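Endoglucanase(Endo-1,4-beta-glucanase)protein (Pseudomonas stutzeri, PDB 6R2J) probably hydrolyses beta-1,4-glucosidic bonds within cellulose chains, as a glycoside hydrolase family 5 endoglucanase caught here with cellobiose. Local coordinates at residues A[14-25]-A[52-63]; A[238-248]-A[318-326]. One frame throughout, in Å; residues are numbered along the deposited sequence. Where two conformers were deposited one is given.

Interaction 1 (A[14-25]-A[52-63]); sequences HGVNISGAGFAP and IRLIRFPFIWER
V16 and N17 pair in parallel with I55 and R56, the axes of strands 14-18 and 54-59 approaching to 4.7 Å at 22°, and V16 N, V16 O and I18 N bond to the backbone of L54 and R56. On the face carrying V16 and I55, V16 CG2 presses against I55 CD1 at 3.3 Å, unusually tight for carbons, while the I18 side chain crosses I55 obliquely, CG1 3.6 Å from I55 CG2. On the other face the extended chain of R56, its CG anti to the backbone N (chi1 177°), runs beside N17, and NH1 gives N17 OD1 a nearly straight 2.9 Å bond, in the guanidinium plane but tilted from the amide. These are the first two strands of the TIM barrel, joined through helix 41-49 in a beta-alpha-beta unit; R56 NH1 also forms a salt bridge with E252, NE with D140, and NH2 with E175, besides a bond to N143. Past the strands, one water ties I18 O, A21 N and P58 O. R63 grips F23 O end-on with NH1 (2.7 Å) and NH2 (2.9 Å), and NH1 also reaches A21 O at 3.1 Å from above its carbonyl plane.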
loop_
_atom_site.group_PDB
_atom_site.type_symbol
_atom_site.label_atom_id
_atom_site.label_comp_id
_atom_site.label_asym_id
_atom_site.label_seq_id
_atom_site.Cartn_x
_atom_site.Cartn_y
_atom_site.Cartn_z
ATOM N N HIS A 14 5.741 -10.560 0.122
ATOM C CA HIS A 14 4.290 -10.621 -0.016
ATOM C C HIS A 14 3.620 -10.464 1.332
ATOM O O HIS A 14 3.742 -11.328 2.218
ATOM C CB HIS A 14 3.875 -11.900 -0.721
ATOM C CG HIS A 14 4.467 -12.016 -2.084
ATOM N ND1 HIS A 14 4.357 -11.009 -3.015
ATOM C CD2 HIS A 14 5.250 -12.963 -2.645
ATOM C CE1 HIS A 14 5.017 -11.348 -4.107
ATOM N NE2 HIS A 14 5.551 -12.537 -3.914
ATOM N N GLY A 15 2.943 -9.333 1.477
ATOM C CA GLY A 15 2.402 -8.932 2.741
ATOM C C GLY A 15 0.934 -8.685 2.610
ATOM O O GLY A 15 0.304 -9.215 1.682
ATOM N N VAL A 16 0.401 -7.865 3.530
ATOM C CA VAL A 16 -1.030 -7.662 3.666
ATOM C C VAL A 16 -1.305 -6.211 3.999
ATOM O O VAL A 16 -0.589 -5.594 4.784
ATOM C CB VAL A 16 -1.631 -8.556 4.775
ATOM C CG1 VAL A 16 -1.614 -10.058 4.381
ATOM C CG2 VAL A 16 -0.916 -8.330 6.095
ATOM N N ASN A 17 -2.386 -5.688 3.449
ATOM C CA ASN A 17 -2.929 -4.452 3.966
ATOM C C ASN A 17 -3.745 -4.756 5.224
ATOM O O ASN A 17 -4.531 -5.709 5.242
ATOM C CB ASN A 17 -3.837 -3.816 2.927
ATOM C CG ASN A 17 -3.079 -3.237 1.765
ATOM O OD1 ASN A 17 -2.641 -2.086 1.827
ATOM N ND2 ASN A 17 -2.968 -3.994 0.678
ATOM N N ILE A 18 -3.595 -3.903 6.250
ATOM C CA ILE A 18 -4.255 -4.084 7.542
ATOM C C ILE A 18 -5.168 -2.905 7.866
ATOM O O ILE A 18 -4.715 -1.745 7.875
ATOM C CB ILE A 18 -3.226 -4.324 8.658
ATOM C CG1 ILE A 18 -2.457 -5.630 8.377
ATOM C CG2 ILE A 18 -3.919 -4.397 10.022
ATOM C CD1 ILE A 18 -3.256 -6.961 8.572
ATOM N N SER A 19 -6.448 -3.204 8.140
ATOM C CA SER A 19 -7.491 -2.252 8.468
ATOM C C SER A 19 -7.239 -1.680 9.866
ATOM O O SER A 19 -6.451 -2.242 10.651
ATOM C CB SER A 19 -8.865 -2.920 8.338
ATOM O OG SER A 19 -8.862 -4.082 9.095
ATOM N N GLY A 20 -7.983 -0.598 10.224
ATOM C CA GLY A 20 -9.081 -0.023 9.429
ATOM C C GLY A 20 -9.139 1.468 9.695
ATOM O O GLY A 20 -10.196 2.029 9.826
ATOM N N ALA A 21 -7.976 2.129 9.775
ATOM C CA ALA A 21 -7.852 3.545 10.143
ATOM C C ALA A 21 -8.299 4.497 9.037
ATOM O O ALA A 21 -8.467 5.695 9.306
ATOM C CB ALA A 21 -6.394 3.849 10.538
ATOM N N GLY A 22 -8.475 3.995 7.818
ATOM C CA GLY A 22 -9.019 4.758 6.732
ATOM C C GLY A 22 -10.461 4.465 6.416
ATOM O O GLY A 22 -10.960 4.956 5.398
ATOM N N PHE A 23 -11.136 3.681 7.240
ATOM C CA PHE A 23 -12.531 3.340 7.023
ATOM C C PHE A 23 -13.428 4.580 7.117
ATOM O O PHE A 23 -13.148 5.528 7.865
ATOM C CB PHE A 23 -12.960 2.372 8.139
ATOM C CG PHE A 23 -12.661 0.906 7.878
ATOM C CD1 PHE A 23 -11.584 0.512 7.089
ATOM C CD2 PHE A 23 -13.486 -0.077 8.430
ATOM C CE1 PHE A 23 -11.340 -0.844 6.854
ATOM C CE2 PHE A 23 -13.279 -1.417 8.177
ATOM C CZ PHE A 23 -12.198 -1.822 7.397
ATOM N N ALA A 24 -14.545 4.521 6.391
ATOM C CA ALA A 24 -15.591 5.547 6.427
ATOM C C ALA A 24 -14.974 6.938 6.257
ATOM O O ALA A 24 -15.186 7.824 7.090
ATOM C CB ALA A 24 -16.404 5.447 7.703
ATOM N N PRO A 25 -14.212 7.161 5.185
ATOM C CA PRO A 25 -13.471 8.427 5.072
ATOM C C PRO A 25 -14.337 9.654 4.950
ATOM O O PRO A 25 -13.808 10.756 5.152
ATOM C CB PRO A 25 -12.620 8.247 3.813
ATOM C CG PRO A 25 -13.286 7.153 3.041
ATOM C CD PRO A 25 -13.981 6.268 4.039
ATOM N N ILE A 52 4.388 -13.750 7.461
ATOM C CA ILE A 52 4.229 -12.460 6.790
ATOM C C ILE A 52 4.911 -11.425 7.662
ATOM O O ILE A 52 4.572 -11.277 8.845
ATOM C CB ILE A 52 2.749 -12.098 6.591
ATOM C CG1 ILE A 52 2.040 -13.018 5.600
ATOM C CG2 ILE A 52 2.626 -10.716 6.069
ATOM C CD1 ILE A 52 0.538 -12.836 5.554
ATOM N N ARG A 53 5.854 -10.697 7.060
ATOM C CA ARG A 53 6.612 -9.660 7.738
ATOM C C ARG A 53 6.394 -8.272 7.148
ATOM O O ARG A 53 6.992 -7.303 7.637
ATOM C CB ARG A 53 8.096 -10.000 7.661
ATOM C CG ARG A 53 8.507 -11.126 8.544
ATOM C CD ARG A 53 10.027 -11.125 8.703
ATOM N NE ARG A 53 10.442 -12.284 9.472
ATOM C CZ ARG A 53 10.840 -12.227 10.728
ATOM N NH1 ARG A 53 10.916 -11.047 11.354
ATOM N NH2 ARG A 53 11.174 -13.349 11.350
ATOM N N LEU A 54 5.556 -8.151 6.123
ATOM C CA LEU A 54 5.290 -6.895 5.442
ATOM C C LEU A 54 3.833 -6.497 5.645
ATOM O O LEU A 54 2.921 -7.311 5.447
ATOM C CB LEU A 54 5.616 -7.045 3.949
ATOM C CG LEU A 54 5.450 -5.858 3.003
ATOM C CD1 LEU A 54 6.521 -4.830 3.357
ATOM C CD2 LEU A 54 5.493 -6.254 1.540
ATOM N N ILE A 55 3.626 -5.242 6.026
ATOM C CA ILE A 55 2.309 -4.691 6.289
ATOM C C ILE A 55 2.220 -3.320 5.623
ATOM O O ILE A 55 3.111 -2.479 5.781
ATOM C CB ILE A 55 2.053 -4.545 7.800
ATOM C CG1 ILE A 55 2.214 -5.899 8.495
ATOM C CG2 ILE A 55 0.678 -3.918 8.053
ATOM C CD1 ILE A 55 1.060 -6.837 8.279
ATOM N N ARG A 56 1.139 -3.099 4.883
ATOM C CA ARG A 56 0.771 -1.780 4.395
ATOM C C ARG A 56 -0.397 -1.295 5.241
ATOM O O ARG A 56 -1.398 -2.006 5.395
ATOM C CB ARG A 56 0.396 -1.794 2.909
ATOM C CG ARG A 56 -0.084 -0.391 2.398
ATOM C CD ARG A 56 -0.185 -0.464 0.911
ATOM N NE ARG A 56 -0.584 0.736 0.173
ATOM C CZ ARG A 56 -1.807 0.994 -0.270
ATOM N NH1 ARG A 56 -2.818 0.176 0.002
ATOM N NH2 ARG A 56 -2.009 2.065 -1.020
ATOM N N PHE A 57 -0.273 -0.104 5.807
ATOM C CA PHE A 57 -1.281 0.365 6.753
ATOM C C PHE A 57 -1.897 1.691 6.337
ATOM O O PHE A 57 -1.285 2.753 6.560
ATOM C CB PHE A 57 -0.700 0.469 8.158
ATOM C CG PHE A 57 -1.745 0.726 9.193
ATOM C CD1 PHE A 57 -2.584 -0.302 9.594
ATOM C CD2 PHE A 57 -1.947 1.988 9.710
ATOM C CE1 PHE A 57 -3.590 -0.107 10.541
ATOM C CE2 PHE A 57 -2.986 2.204 10.640
ATOM C CZ PHE A 57 -3.784 1.149 11.065
ATOM N N PRO A 58 -3.116 1.684 5.766
ATOM C CA PRO A 58 -3.783 2.951 5.412
ATOM C C PRO A 58 -4.252 3.765 6.628
ATOM O O PRO A 58 -4.752 3.229 7.628
ATOM C CB PRO A 58 -4.972 2.511 4.537
ATOM C CG PRO A 58 -4.639 1.094 4.086
ATOM C CD PRO A 58 -3.816 0.499 5.208
ATOM N N PHE A 59 -4.101 5.084 6.507
ATOM C CA PHE A 59 -4.657 6.082 7.399
ATOM C C PHE A 59 -5.063 7.241 6.493
ATOM O O PHE A 59 -4.712 7.287 5.292
ATOM C CB PHE A 59 -3.631 6.419 8.475
ATOM C CG PHE A 59 -2.499 7.237 7.961
ATOM C CD1 PHE A 59 -1.448 6.634 7.304
ATOM C CD2 PHE A 59 -2.534 8.632 8.051
ATOM C CE1 PHE A 59 -0.410 7.396 6.791
ATOM C CE2 PHE A 59 -1.531 9.403 7.535
ATOM C CZ PHE A 59 -0.447 8.792 6.923
ATOM N N ILE A 60 -5.821 8.192 7.047
ATOM C CA ILE A 60 -6.179 9.372 6.269
ATOM C C ILE A 60 -5.616 10.646 6.887
ATOM O O ILE A 60 -5.511 10.795 8.110
ATOM C CB ILE A 60 -7.684 9.486 5.922
ATOM C CG1 ILE A 60 -8.538 9.597 7.189
ATOM C CG2 ILE A 60 -8.105 8.272 5.020
ATOM C CD1 ILE A 60 -10.007 9.841 6.890
ATOM N N TRP A 61 -5.264 11.574 6.014
ATOM C CA TRP A 61 -4.726 12.863 6.441
ATOM C C TRP A 61 -5.705 13.596 7.369
ATOM O O TRP A 61 -5.298 14.163 8.395
ATOM C CB TRP A 61 -4.347 13.645 5.172
ATOM C CG TRP A 61 -3.760 14.982 5.348
ATOM C CD1 TRP A 61 -3.477 15.643 6.526
ATOM C CD2 TRP A 61 -3.402 15.870 4.286
ATOM N NE1 TRP A 61 -2.984 16.893 6.244
ATOM C CE2 TRP A 61 -2.912 17.055 4.882
ATOM C CE3 TRP A 61 -3.452 15.778 2.882
ATOM C CZ2 TRP A 61 -2.469 18.129 4.130
ATOM C CZ3 TRP A 61 -3.034 16.858 2.142
ATOM C CH2 TRP A 61 -2.557 18.028 2.769
ATOM N N GLU A 62 -7.008 13.511 7.071
ATOM C CA GLU A 62 -8.018 14.242 7.827
ATOM C C GLU A 62 -8.067 13.828 9.294
ATOM O O GLU A 62 -8.539 14.600 10.130
ATOM C CB GLU A 62 -9.380 14.033 7.162
ATOM C CG GLU A 62 -9.522 14.724 5.801
ATOM C CD GLU A 62 -9.076 13.857 4.608
ATOM O OE1 GLU A 62 -8.478 12.788 4.826
ATOM O OE2 GLU A 62 -9.313 14.260 3.443
ATOM N N ARG A 63 -7.601 12.639 9.634
ATOM C CA ARG A 63 -7.602 12.209 11.020
ATOM C C ARG A 63 -6.297 12.529 11.734
ATOM O O ARG A 63 -6.300 12.564 12.969
ATOM C CB ARG A 63 -7.989 10.715 11.108
ATOM C CG ARG A 63 -9.457 10.467 10.780
ATOM C CD ARG A 63 -9.842 8.994 10.642
ATOM N NE ARG A 63 -11.284 8.896 10.353
ATOM C CZ ARG A 63 -11.873 8.002 9.552
ATOM N NH1 ARG A 63 -11.173 7.069 8.946
ATOM N NH2 ARG A 63 -13.195 8.030 9.379
HETATM O O HOH W 1 5.873 -11.191 4.170
HETATM O O HOH W 2 -5.807 0.835 8.068
HETATM O O HOH W 3 -6.610 7.619 9.953
#

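Interaction 2 (A[238-248]-A[318-326]); sequences IEWLQKHGQKG and CTAIGPTPA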
loop_
_atom_site.group_PDB
_atom_site.type_symbol
_atom_site.label_atom_id
_atom_site.label_comp_id
_atom_site.label_asym_id
_atom_site.label_seq_id
_atom_site.Cartn_x
_atom_site.Cartn_y
_atom_site.Cartn_z
ATOM N N ILE A 238 5.723 -3.717 -14.587
ATOM C CA ILE A 238 7.059 -4.312 -14.473
ATOM C C ILE A 238 7.948 -3.843 -15.622
ATOM O O ILE A 238 9.104 -3.454 -15.426
ATOM C CB ILE A 238 6.944 -5.851 -14.423
ATOM C CG1 ILE A 238 6.066 -6.266 -13.230
ATOM C CG2 ILE A 238 8.335 -6.496 -14.481
ATOM C CD1 ILE A 238 6.204 -5.442 -11.999
ATOM N N GLU A 239 7.414 -3.858 -16.839
ATOM C CA GLU A 239 8.207 -3.484 -17.999
ATOM C C GLU A 239 8.588 -2.016 -17.951
ATOM O O GLU A 239 9.718 -1.652 -18.287
ATOM C CB GLU A 239 7.428 -3.786 -19.281
ATOM C CG GLU A 239 7.407 -5.281 -19.607
ATOM C CD GLU A 239 6.735 -5.583 -20.899
ATOM O OE1 GLU A 239 6.394 -4.620 -21.595
ATOM O OE2 GLU A 239 6.532 -6.771 -21.212
ATOM N N TRP A 240 7.668 -1.164 -17.512
ATOM C CA TRP A 240 8.007 0.238 -17.286
ATOM C C TRP A 240 9.058 0.390 -16.195
ATOM O O TRP A 240 9.996 1.185 -16.336
ATOM C CB TRP A 240 6.750 0.998 -16.874
ATOM C CG TRP A 240 6.915 2.446 -16.734
ATOM C CD1 TRP A 240 6.707 3.405 -17.698
ATOM C CD2 TRP A 240 7.284 3.148 -15.546
ATOM N NE1 TRP A 240 6.951 4.654 -17.183
ATOM C CE2 TRP A 240 7.307 4.526 -15.863
ATOM C CE3 TRP A 240 7.617 2.750 -14.244
ATOM C CZ2 TRP A 240 7.650 5.512 -14.916
ATOM C CZ3 TRP A 240 7.948 3.741 -13.294
ATOM C CH2 TRP A 240 7.965 5.093 -13.640
ATOM N N LEU A 241 8.912 -0.348 -15.088
ATOM C CA LEU A 241 9.948 -0.344 -14.055
ATOM C C LEU A 241 11.312 -0.769 -14.612
ATOM O O LEU A 241 12.316 -0.081 -14.421
ATOM C CB LEU A 241 9.535 -1.258 -12.908
ATOM C CG LEU A 241 8.315 -0.741 -12.143
ATOM C CD1 LEU A 241 7.750 -1.886 -11.276
ATOM C CD2 LEU A 241 8.607 0.440 -11.288
ATOM N N GLN A 242 11.377 -1.898 -15.306
ATOM C CA GLN A 242 12.664 -2.333 -15.831
ATOM C C GLN A 242 13.262 -1.292 -16.764
ATOM O O GLN A 242 14.468 -1.015 -16.705
ATOM C CB GLN A 242 12.506 -3.681 -16.534
ATOM C CG GLN A 242 12.058 -4.806 -15.584
ATOM C CD GLN A 242 11.838 -6.135 -16.278
ATOM O OE1 GLN A 242 12.369 -7.172 -15.847
ATOM N NE2 GLN A 242 11.064 -6.111 -17.366
ATOM N N LYS A 243 12.443 -0.705 -17.640
ATOM C CA LYS A 243 12.982 0.235 -18.618
ATOM C C LYS A 243 13.522 1.488 -17.941
ATOM O O LYS A 243 14.566 2.015 -18.340
ATOM C CB LYS A 243 11.923 0.580 -19.664
ATOM C CG LYS A 243 11.595 -0.566 -20.624
ATOM C CD LYS A 243 12.345 -0.399 -21.947
ATOM C CE LYS A 243 12.740 -1.749 -22.530
ATOM N NZ LYS A 243 13.381 -1.634 -23.871
ATOM N N HIS A 244 12.838 1.972 -16.910
ATOM C CA HIS A 244 13.297 3.152 -16.195
ATOM C C HIS A 244 14.277 2.852 -15.074
ATOM O O HIS A 244 14.672 3.781 -14.367
ATOM C CB HIS A 244 12.108 3.885 -15.621
ATOM C CG HIS A 244 11.286 4.528 -16.665
ATOM N ND1 HIS A 244 10.326 3.843 -17.369
ATOM C CD2 HIS A 244 11.339 5.766 -17.192
ATOM C CE1 HIS A 244 9.788 4.651 -18.263
ATOM N NE2 HIS A 244 10.381 5.827 -18.168
ATOM N N GLY A 245 14.672 1.593 -14.904
ATOM C CA GLY A 245 15.607 1.217 -13.861
ATOM C C GLY A 245 15.110 1.440 -12.448
ATOM O O GLY A 245 15.901 1.799 -11.566
ATOM N N GLN A 246 13.837 1.179 -12.195
ATOM C CA GLN A 246 13.224 1.524 -10.918
ATOM C C GLN A 246 12.644 0.289 -10.253
ATOM O O GLN A 246 12.416 -0.743 -10.903
ATOM C CB GLN A 246 12.101 2.549 -11.119
ATOM C CG GLN A 246 12.597 3.823 -11.836
ATOM C CD GLN A 246 13.683 4.538 -11.013
ATOM O OE1 GLN A 246 14.572 5.202 -11.552
ATOM N NE2 GLN A 246 13.597 4.407 -9.702
ATOM N N LYS A 247 12.394 0.428 -8.941
ATOM C CA LYS A 247 11.903 -0.659 -8.098
ATOM C C LYS A 247 10.389 -0.581 -7.977
ATOM O O LYS A 247 9.821 0.500 -7.898
ATOM C CB LYS A 247 12.504 -0.629 -6.688
ATOM C CG LYS A 247 14.023 -0.714 -6.626
ATOM C CD LYS A 247 14.525 -0.157 -5.298
ATOM C CE LYS A 247 14.276 1.363 -5.137
ATOM N NZ LYS A 247 14.897 1.898 -3.896
ATOM N N GLY A 248 9.746 -1.745 -7.923
ATOM C CA GLY A 248 8.297 -1.785 -7.823
ATOM C C GLY A 248 7.674 -2.433 -6.596
ATOM O O GLY A 248 8.309 -3.200 -5.872
ATOM N N CYS A 318 15.501 -13.885 -3.235
ATOM C CA CYS A 318 15.814 -12.538 -3.692
ATOM C C CYS A 318 16.665 -11.842 -2.629
ATOM O O CYS A 318 16.442 -11.994 -1.415
ATOM C CB CYS A 318 14.512 -11.744 -3.808
ATOM S SG CYS A 318 13.344 -12.422 -4.962
ATOM N N THR A 319 17.618 -11.034 -3.085
ATOM C CA THR A 319 18.381 -10.172 -2.194
ATOM C C THR A 319 18.120 -8.683 -2.406
ATOM O O THR A 319 18.445 -7.878 -1.527
ATOM C CB THR A 319 19.887 -10.471 -2.316
ATOM O OG1 THR A 319 20.261 -10.658 -3.684
ATOM C CG2 THR A 319 20.247 -11.731 -1.559
ATOM N N ALA A 320 17.489 -8.299 -3.512
ATOM C CA ALA A 320 17.112 -6.911 -3.732
ATOM C C ALA A 320 15.694 -6.825 -4.280
ATOM O O ALA A 320 15.199 -7.738 -4.949
ATOM C CB ALA A 320 18.084 -6.206 -4.696
ATOM N N ILE A 321 15.042 -5.699 -3.974
ATOM C CA ILE A 321 13.741 -5.391 -4.553
ATOM C C ILE A 321 13.917 -5.169 -6.046
ATOM O O ILE A 321 14.834 -4.451 -6.476
ATOM C CB ILE A 321 13.086 -4.191 -3.843
ATOM C CG1 ILE A 321 12.921 -4.581 -2.363
ATOM C CG2 ILE A 321 11.774 -3.832 -4.533
ATOM C CD1 ILE A 321 11.968 -5.790 -2.111
ATOM N N GLY A 322 13.083 -5.848 -6.844
ATOM C CA GLY A 322 13.103 -5.698 -8.279
ATOM C C GLY A 322 12.000 -4.777 -8.749
ATOM O O GLY A 322 11.431 -4.014 -7.961
ATOM N N PRO A 323 11.652 -4.866 -10.058
ATOM C CA PRO A 323 12.293 -5.801 -11.020
ATOM C C PRO A 323 13.752 -5.450 -11.426
ATOM O O PRO A 323 14.274 -4.368 -11.101
ATOM C CB PRO A 323 11.348 -5.762 -12.240
ATOM C CG PRO A 323 10.818 -4.342 -12.201
ATOM C CD PRO A 323 10.643 -4.010 -10.713
ATOM N N THR A 324 14.387 -6.404 -12.110
ATOM C CA THR A 324 15.759 -6.217 -12.551
ATOM C C THR A 324 15.740 -5.356 -13.810
ATOM O O THR A 324 15.143 -5.767 -14.812
ATOM C CB THR A 324 16.382 -7.570 -12.831
ATOM O OG1 THR A 324 15.493 -8.344 -13.643
ATOM C CG2 THR A 324 16.616 -8.296 -11.524
ATOM N N PRO A 325 16.323 -4.139 -13.773
ATOM C CA PRO A 325 16.377 -3.311 -14.996
ATOM C C PRO A 325 16.959 -4.087 -16.174
ATOM O O PRO A 325 17.664 -5.072 -15.963
ATOM C CB PRO A 325 17.267 -2.118 -14.589
ATOM C CG PRO A 325 17.207 -2.050 -13.073
ATOM C CD PRO A 325 16.972 -3.484 -12.614
ATOM N N ALA A 326 16.666 -3.663 -17.400
ATOM C CA ALA A 326 17.274 -4.272 -18.573
ATOM C C ALA A 326 18.790 -4.316 -18.428
ATOM O O ALA A 326 19.498 -3.484 -18.990
ATOM C CB ALA A 326 16.871 -3.491 -19.823
#
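With CG turned anti to its own carbonyl carbon (chi1 -63°) and the chain extended beyond it (chi2 177°), Q242 slants across P323, its CG coming within 3.5 Å of P323 CB. The backbone of L241 points CB at the proline, and its first two side-chain torsions carry CD1 to the same ring: L241 CB stands 3.4 Å from P323 CG, a tight fit, and L241 CD1 lies 3.6 Å from P323 CD, the leucine and the ring meeting at about a right angle. I238 closes the row one turn earlier, its CG2 3.8 Å from P323 CB. A single proline, preceded by a cis peptide bond, is thus seated against three residues of one helix. Replacing Q242 by an alanine would probably open a gap beside P323 CB and leave T324 O without the methylene that lies against it. The helix, 229-244, ends in a Schellman motif in which G245 takes positive phi, and the chain then enters strand 248-252 of the TIM barrel; the contact therefore packs the C-terminal tail against a helix-to-strand turn at the N-terminal end of the barrel strands. P325 rests on that turn, its CG 3.7 Å from G245 CA, while its CA makes a CH...O contact with Q242 O. At the start of the strand, G248 N donates to G322 O at 2.8 Å, an almost straight bond (172°) that uses a lone pair in the carbonyl plane. Beside it, I321 CG2 lies 3.9 Å from K247 CB, and the same isoleucine also touches W3, L11 and L13. N276 of helix 260-276 touches both Q242 and P323, and the disulfide between C318 and C277 fastens the start of the tail just beyond that helix.

How the interactions relate
Interaction 1 joins neighbouring strands within the barrel, whereas interaction 2 packs the C-terminal tail against the N-terminal end of the barrel strands. Their centres lie 25 Å apart and their nearest atoms about 7 Å, so they do not touch, and along the chain one closes before the other opens. The first is the nearer to the sugar: the side chain of R56 is about 9 Å from a bound glucose unit, that of I238 about 13 Å. Strand 248-252, which begins in interaction 2, carries E252, a salt-bridge partner of R56, and so leads from the tail contact to the polar interior of the barrel.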